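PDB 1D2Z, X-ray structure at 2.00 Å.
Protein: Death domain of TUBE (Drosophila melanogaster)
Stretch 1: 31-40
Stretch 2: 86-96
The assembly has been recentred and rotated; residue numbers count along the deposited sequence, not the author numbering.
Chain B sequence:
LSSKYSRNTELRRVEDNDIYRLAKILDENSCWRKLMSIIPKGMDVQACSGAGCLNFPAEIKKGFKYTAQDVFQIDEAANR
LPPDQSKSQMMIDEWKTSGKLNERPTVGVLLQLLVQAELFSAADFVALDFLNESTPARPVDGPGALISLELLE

Stretch 1 31-40: CWRKLMSIIP
Stretch 2 86-96: SKSQMMIDEWK

Two helical segments of one chain, in 31-40 and 86-96, run in nearly the same direction, their axes 21° apart and 9.7 Å at closest approach. In register, Trp-32 and Ser-88 have their CA atoms 5.3 Å apart. Trp-32 to Ser-37 and Lys-87 to Lys-96 have helical phi/psi; Ser-86 is at -75/110, Ile-38 at -103/3 and Pro-40 at -63/148. Ile-39 is extended, at -64/112.

No hydrogen bond crosses the contact; packing is mostly apolar. Met-91 (t, chi2 -85°, chi3 -76°) is central. Its CE lies 3.7 Å from Leu-35 CD2 and 3.9 Å from Trp-32 CB, and its CG is 3.6 Å from Met-36 SD. Leu-35 is t, p; Met-36 is extended, all t.

Trp-32 (p, chi2 -89°) lays one ring face against the Lys-87 O and Ser-88 N backbone atoms. Its NE1 is 3.5 Å from Lys-87 CB, and its CB is 3.2 Å from Ser-88 OG (Ser-88 is m). Trp-95 (t, chi2 30°) receives a CH-pi contact: Ile-39 (m, t) places CD1 over the face, 3.5 Å from Trp-95 CE2.

Among charged groups, Arg-33 (m, t, t, chi4 119°) NH2 and Lys-87 (m, t, t, t) NZ approach to 4.0 Å. These like charges are each hydrogen-bonded elsewhere in the structure.

Within the second stretch, Ser-86 OG caps the helix, accepting from Gln-89 N at 3.1 Å.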

ATOM      1  N   CYS B  31      -1.620  -4.894  -5.773  1.00 32.87           N
ATOM      2  CA  CYS B  31      -0.762  -5.238  -4.642  1.00 33.55           C
ATOM      3  C   CYS B  31      -0.952  -6.638  -4.071  1.00 32.28           C
ATOM      4  O   CYS B  31      -0.061  -7.155  -3.400  1.00 31.50           O
ATOM      5  CB  CYS B  31      -0.884  -4.195  -3.530  1.00 36.43           C
ATOM      6  SG  CYS B  31      -0.047  -2.643  -3.912  1.00 37.35           S
ATOM      7  N   TRP B  32      -2.097  -7.257  -4.353  1.00 31.53           N
ATOM      8  CA  TRP B  32      -2.356  -8.611  -3.865  1.00 31.77           C
ATOM      9  C   TRP B  32      -1.285  -9.562  -4.397  1.00 32.01           C
ATOM     10  O   TRP B  32      -0.906 -10.522  -3.722  1.00 28.65           O
ATOM     11  CB  TRP B  32      -3.752  -9.094  -4.274  1.00 29.03           C
ATOM     12  CG  TRP B  32      -3.983  -9.148  -5.752  1.00 31.02           C
ATOM     13  CD1 TRP B  32      -4.447  -8.142  -6.544  1.00 29.59           C
ATOM     14  CD2 TRP B  32      -3.774 -10.274  -6.614  1.00 30.23           C
ATOM     15  NE1 TRP B  32      -4.544  -8.569  -7.844  1.00 30.68           N
ATOM     16  CE2 TRP B  32      -4.140  -9.874  -7.916  1.00 30.28           C
ATOM     17  CE3 TRP B  32      -3.315 -11.582  -6.412  1.00 32.21           C
ATOM     18  CZ2 TRP B  32      -4.066 -10.735  -9.019  1.00 34.19           C
ATOM     19  CZ3 TRP B  32      -3.241 -12.442  -7.509  1.00 35.05           C
ATOM     20  CH2 TRP B  32      -3.616 -12.012  -8.796  1.00 33.81           C
ATOM     21  N   ARG B  33      -0.789  -9.277  -5.603  1.00 31.59           N
ATOM     22  CA  ARG B  33       0.253 -10.102  -6.211  1.00 34.48           C
ATOM     23  C   ARG B  33       1.536 -10.049  -5.389  1.00 33.54           C
ATOM     24  O   ARG B  33       2.192 -11.070  -5.181  1.00 34.59           O
ATOM     25  CB  ARG B  33       0.548  -9.659  -7.651  1.00 35.80           C
ATOM     26  CG  ARG B  33      -0.616  -9.812  -8.602  1.00 36.97           C
ATOM     27  CD  ARG B  33      -0.168  -9.726 -10.054  1.00 42.41           C
ATOM     28  NE  ARG B  33      -1.315  -9.669 -10.954  1.00 44.65           N
ATOM     29  CZ  ARG B  33      -1.568  -8.659 -11.781  1.00 45.76           C
ATOM     30  NH1 ARG B  33      -0.745  -7.618 -11.839  1.00 45.26           N
ATOM     31  NH2 ARG B  33      -2.679  -8.660 -12.508  1.00 45.81           N
ATOM     32  N   LYS B  34       1.880  -8.858  -4.907  1.00 34.09           N
ATOM     33  CA  LYS B  34       3.087  -8.679  -4.109  1.00 31.39           C
ATOM     34  C   LYS B  34       3.003  -9.457  -2.798  1.00 31.58           C
ATOM     35  O   LYS B  34       3.974 -10.086  -2.378  1.00 33.30           O
ATOM     36  CB  LYS B  34       3.327  -7.197  -3.834  1.00 31.22           C
ATOM     37  CG  LYS B  34       3.440  -6.351  -5.093  1.00 34.67           C
ATOM     38  CD  LYS B  34       3.694  -4.895  -4.747  1.00 34.27           C
ATOM     39  CE  LYS B  34       3.691  -4.033  -5.988  1.00 36.50           C
ATOM     40  NZ  LYS B  34       4.105  -2.639  -5.685  1.00 37.66           N
ATOM     41  N   LEU B  35       1.844  -9.403  -2.146  1.00 31.50           N
ATOM     42  CA  LEU B  35       1.647 -10.126  -0.892  1.00 29.89           C
ATOM     43  C   LEU B  35       1.682 -11.637  -1.139  1.00 28.94           C
ATOM     44  O   LEU B  35       2.417 -12.364  -0.473  1.00 29.40           O
ATOM     45  CB  LEU B  35       0.306  -9.740  -0.251  1.00 28.23           C
ATOM     46  CG  LEU B  35      -0.209 -10.595   0.919  1.00 28.08           C
ATOM     47  CD1 LEU B  35       0.748 -10.543   2.102  1.00 24.66           C
ATOM     48  CD2 LEU B  35      -1.591 -10.114   1.333  1.00 26.57           C
ATOM     49  N   MET B  36       0.909 -12.088  -2.123  1.00 28.95           N
ATOM     50  CA  MET B  36       0.817 -13.511  -2.440  1.00 30.47           C
ATOM     51  C   MET B  36       2.159 -14.145  -2.760  1.00 33.41           C
ATOM     52  O   MET B  36       2.438 -15.268  -2.333  1.00 33.43           O
ATOM     53  CB  MET B  36      -0.154 -13.746  -3.596  1.00 32.01           C
ATOM     54  CG  MET B  36      -0.459 -15.215  -3.869  1.00 33.69           C
ATOM     55  SD  MET B  36      -1.819 -15.431  -5.020  1.00 39.39           S
ATOM     56  CE  MET B  36      -1.911 -17.233  -5.089  1.00 40.74           C
ATOM     57  N   SER B  37       3.001 -13.392  -3.460  1.00 33.68           N
ATOM     58  CA  SER B  37       4.321 -13.856  -3.870  1.00 35.85           C
ATOM     59  C   SER B  37       5.322 -14.057  -2.746  1.00 33.96           C
ATOM     60  O   SER B  37       6.255 -14.843  -2.890  1.00 34.92           O
ATOM     61  CB  SER B  37       4.913 -12.895  -4.906  1.00 36.42           C
ATOM     62  OG  SER B  37       4.158 -12.929  -6.105  1.00 41.92           O
ATOM     63  N   ILE B  38       5.150 -13.340  -1.637  1.00 32.47           N
ATOM     64  CA  ILE B  38       6.090 -13.462  -0.529  1.00 31.23           C
ATOM     65  C   ILE B  38       5.634 -14.299   0.662  1.00 30.37           C
ATOM     66  O   ILE B  38       6.362 -14.411   1.645  1.00 29.49           O
ATOM     67  CB  ILE B  38       6.578 -12.084  -0.031  1.00 32.93           C
ATOM     68  CG1 ILE B  38       5.443 -11.321   0.654  1.00 33.09           C
ATOM     69  CG2 ILE B  38       7.141 -11.278  -1.208  1.00 35.46           C
ATOM     70  CD1 ILE B  38       5.932 -10.231   1.602  1.00 32.17           C
ATOM     71  N   ILE B  39       4.448 -14.900   0.573  1.00 33.04           N
ATOM     72  CA  ILE B  39       3.936 -15.735   1.664  1.00 34.09           C
ATOM     73  C   ILE B  39       4.869 -16.930   1.833  1.00 36.20           C
ATOM     74  O   ILE B  39       4.964 -17.776   0.946  1.00 37.81           O
ATOM     75  CB  ILE B  39       2.506 -16.226   1.371  1.00 32.84           C
ATOM     76  CG1 ILE B  39       1.528 -15.049   1.420  1.00 33.69           C
ATOM     77  CG2 ILE B  39       2.097 -17.309   2.363  1.00 33.13           C
ATOM     78  CD1 ILE B  39       0.166 -15.357   0.832  1.00 34.10           C
ATOM     79  N   PRO B  40       5.596 -16.991   2.962  1.00 37.66           N
ATOM     80  CA  PRO B  40       6.532 -18.084   3.245  1.00 39.80           C
ATOM     81  C   PRO B  40       5.814 -19.421   3.361  1.00 42.04           C
ATOM     82  O   PRO B  40       4.655 -19.492   3.780  1.00 41.58           O
ATOM     83  CB  PRO B  40       7.146 -17.672   4.586  1.00 40.85           C
ATOM     84  CG  PRO B  40       6.993 -16.171   4.599  1.00 39.14           C
ATOM     85  CD  PRO B  40       5.604 -16.014   4.063  1.00 38.91           C
ATOM     86  N   SER B  86     -13.047  -8.375  -7.538  1.00 43.44           N
ATOM     87  CA  SER B  86     -11.870  -8.257  -6.683  1.00 39.03           C
ATOM     88  C   SER B  86     -10.936  -9.470  -6.697  1.00 37.37           C
ATOM     89  O   SER B  86     -11.268 -10.528  -6.167  1.00 33.54           O
ATOM     90  CB  SER B  86     -12.296  -7.958  -5.243  1.00 41.26           C
ATOM     91  OG  SER B  86     -11.184  -8.021  -4.358  1.00 37.54           O
ATOM     92  N   LYS B  87      -9.754  -9.297  -7.280  1.00 34.88           N
ATOM     93  CA  LYS B  87      -8.770 -10.377  -7.333  1.00 35.53           C
ATOM     94  C   LYS B  87      -8.167 -10.660  -5.951  1.00 34.88           C
ATOM     95  O   LYS B  87      -7.815 -11.801  -5.648  1.00 32.99           O
ATOM     96  CB  LYS B  87      -7.673 -10.050  -8.348  1.00 37.63           C
ATOM     97  CG  LYS B  87      -8.180  -9.980  -9.792  1.00 40.86           C
ATOM     98  CD  LYS B  87      -7.063  -9.664 -10.784  1.00 41.67           C
ATOM     99  CE  LYS B  87      -7.576  -9.728 -12.220  1.00 44.69           C
ATOM    100  NZ  LYS B  87      -6.514  -9.447 -13.230  1.00 45.19           N
ATOM    101  N   SER B  88      -8.064  -9.619  -5.118  1.00 33.50           N
ATOM    102  CA  SER B  88      -7.529  -9.752  -3.759  1.00 34.87           C
ATOM    103  C   SER B  88      -8.456 -10.629  -2.930  1.00 32.94           C
ATOM    104  O   SER B  88      -8.002 -11.416  -2.105  1.00 33.92           O
ATOM    105  CB  SER B  88      -7.398  -8.383  -3.078  1.00 34.32           C
ATOM    106  OG  SER B  88      -6.445  -7.554  -3.726  1.00 36.63           O
ATOM    107  N   GLN B  89      -9.759 -10.460  -3.136  1.00 33.88           N
ATOM    108  CA  GLN B  89     -10.768 -11.241  -2.424  1.00 35.00           C
ATOM    109  C   GLN B  89     -10.576 -12.722  -2.753  1.00 36.54           C
ATOM    110  O   GLN B  89     -10.558 -13.572  -1.859  1.00 34.92           O
ATOM    111  CB  GLN B  89     -12.164 -10.778  -2.837  1.00 37.42           C
ATOM    112  CG  GLN B  89     -13.319 -11.485  -2.149  1.00 38.48           C
ATOM    113  CD  GLN B  89     -14.644 -10.802  -2.421  1.00 40.40           C
ATOM    114  OE1 GLN B  89     -15.313 -10.333  -1.499  1.00 42.17           O
ATOM    115  NE2 GLN B  89     -15.025 -10.728  -3.692  1.00 38.85           N
ATOM    116  N   MET B  90     -10.389 -13.021  -4.037  1.00 35.95           N
ATOM    117  CA  MET B  90     -10.174 -14.400  -4.466  1.00 38.14           C
ATOM    118  C   MET B  90      -8.866 -14.933  -3.899  1.00 37.21           C
ATOM    119  O   MET B  90      -8.787 -16.093  -3.497  1.00 37.29           O
ATOM    120  CB  MET B  90     -10.172 -14.505  -5.989  1.00 39.00           C
ATOM    121  CG  MET B  90     -11.542 -14.302  -6.616  1.00 43.22           C
ATOM    122  SD  MET B  90     -11.503 -14.383  -8.416  1.00 45.26           S
ATOM    123  CE  MET B  90     -10.486 -15.796  -8.647  1.00 42.62           C
ATOM    124  N   MET B  91      -7.848 -14.075  -3.848  1.00 35.96           N
ATOM    125  CA  MET B  91      -6.547 -14.465  -3.314  1.00 36.63           C
ATOM    126  C   MET B  91      -6.669 -14.858  -1.841  1.00 34.36           C
ATOM    127  O   MET B  91      -6.152 -15.890  -1.424  1.00 32.68           O
ATOM    128  CB  MET B  91      -5.539 -13.320  -3.475  1.00 38.70           C
ATOM    129  CG  MET B  91      -4.149 -13.606  -2.922  1.00 39.97           C
ATOM    130  SD  MET B  91      -3.985 -13.279  -1.151  1.00 41.21           S
ATOM    131  CE  MET B  91      -3.886 -11.517  -1.163  1.00 42.76           C
ATOM    132  N   ILE B  92      -7.366 -14.033  -1.068  1.00 33.95           N
ATOM    133  CA  ILE B  92      -7.548 -14.299   0.353  1.00 35.65           C
ATOM    134  C   ILE B  92      -8.438 -15.523   0.592  1.00 35.47           C
ATOM    135  O   ILE B  92      -8.137 -16.328   1.465  1.00 32.67           O
ATOM    136  CB  ILE B  92      -8.071 -13.035   1.093  1.00 36.66           C
ATOM    137  CG1 ILE B  92      -7.013 -11.925   0.994  1.00 36.68           C
ATOM    138  CG2 ILE B  92      -8.365 -13.345   2.561  1.00 35.46           C
ATOM    139  CD1 ILE B  92      -7.470 -10.570   1.454  1.00 35.39           C
ATOM    140  N   ASP B  93      -9.487 -15.695  -0.220  1.00 36.89           N
ATOM    141  CA  ASP B  93     -10.380 -16.854  -0.084  1.00 38.40           C
ATOM    142  C   ASP B  93      -9.580 -18.150  -0.202  1.00 38.93           C
ATOM    143  O   ASP B  93      -9.830 -19.119   0.514  1.00 39.00           O
ATOM    144  CB  ASP B  93     -11.477 -16.849  -1.158  1.00 37.41           C
ATOM    145  CG  ASP B  93     -12.540 -15.798  -0.918  1.00 37.94           C
ATOM    146  OD1 ASP B  93     -12.739 -15.373   0.239  1.00 41.18           O
ATOM    147  OD2 ASP B  93     -13.194 -15.400  -1.900  1.00 39.75           O
ATOM    148  N   GLU B  94      -8.617 -18.154  -1.117  1.00 38.60           N
ATOM    149  CA  GLU B  94      -7.761 -19.309  -1.332  1.00 41.63           C
ATOM    150  C   GLU B  94      -6.763 -19.474  -0.181  1.00 41.63           C
ATOM    151  O   GLU B  94      -6.576 -20.573   0.334  1.00 42.90           O
ATOM    152  CB  GLU B  94      -7.007 -19.150  -2.659  1.00 43.78           C
ATOM    153  CG  GLU B  94      -6.041 -20.283  -2.998  1.00 50.65           C
ATOM    154  CD  GLU B  94      -6.744 -21.592  -3.327  1.00 55.16           C
ATOM    155  OE1 GLU B  94      -7.774 -21.567  -4.040  1.00 57.12           O
ATOM    156  OE2 GLU B  94      -6.254 -22.650  -2.881  1.00 58.17           O
ATOM    157  N   TRP B  95      -6.147 -18.369   0.232  1.00 41.65           N
ATOM    158  CA  TRP B  95      -5.148 -18.389   1.301  1.00 39.66           C
ATOM    159  C   TRP B  95      -5.705 -18.716   2.690  1.00 38.52           C
ATOM    160  O   TRP B  95      -5.141 -19.543   3.400  1.00 37.35           O
ATOM    161  CB  TRP B  95      -4.390 -17.054   1.335  1.00 36.40           C
ATOM    162  CG  TRP B  95      -3.193 -17.030   2.257  1.00 34.00           C
ATOM    163  CD1 TRP B  95      -2.396 -18.087   2.601  1.00 34.47           C
ATOM    164  CD2 TRP B  95      -2.682 -15.893   2.971  1.00 33.39           C
ATOM    165  NE1 TRP B  95      -1.426 -17.680   3.492  1.00 35.30           N
ATOM    166  CE2 TRP B  95      -1.578 -16.339   3.735  1.00 33.48           C
ATOM    167  CE3 TRP B  95      -3.051 -14.541   3.041  1.00 32.00           C
ATOM    168  CZ2 TRP B  95      -0.842 -15.481   4.564  1.00 35.88           C
ATOM    169  CZ3 TRP B  95      -2.321 -13.687   3.864  1.00 33.59           C
ATOM    170  CH2 TRP B  95      -1.227 -14.163   4.616  1.00 36.96           C
ATOM    171  N   LYS B  96      -6.821 -18.087   3.056  1.00 40.26           N
ATOM    172  CA  LYS B  96      -7.447 -18.277   4.369  1.00 41.44           C
ATOM    173  C   LYS B  96      -7.802 -19.721   4.735  1.00 43.61           C
ATOM    174  O   LYS B  96      -7.806 -20.081   5.913  1.00 44.27           O
ATOM    175  CB  LYS B  96      -8.700 -17.405   4.490  1.00 41.12           C
ATOM    176  CG  LYS B  96      -9.884 -17.917   3.676  1.00 42.25           C
ATOM    177  CD  LYS B  96     -11.054 -16.966   3.692  1.00 39.99           C
ATOM    178  CE  LYS B  96     -12.236 -17.580   2.956  1.00 38.46           C
ATOM    179  NZ  LYS B  96     -13.332 -16.600   2.786  1.00 38.79           N
TER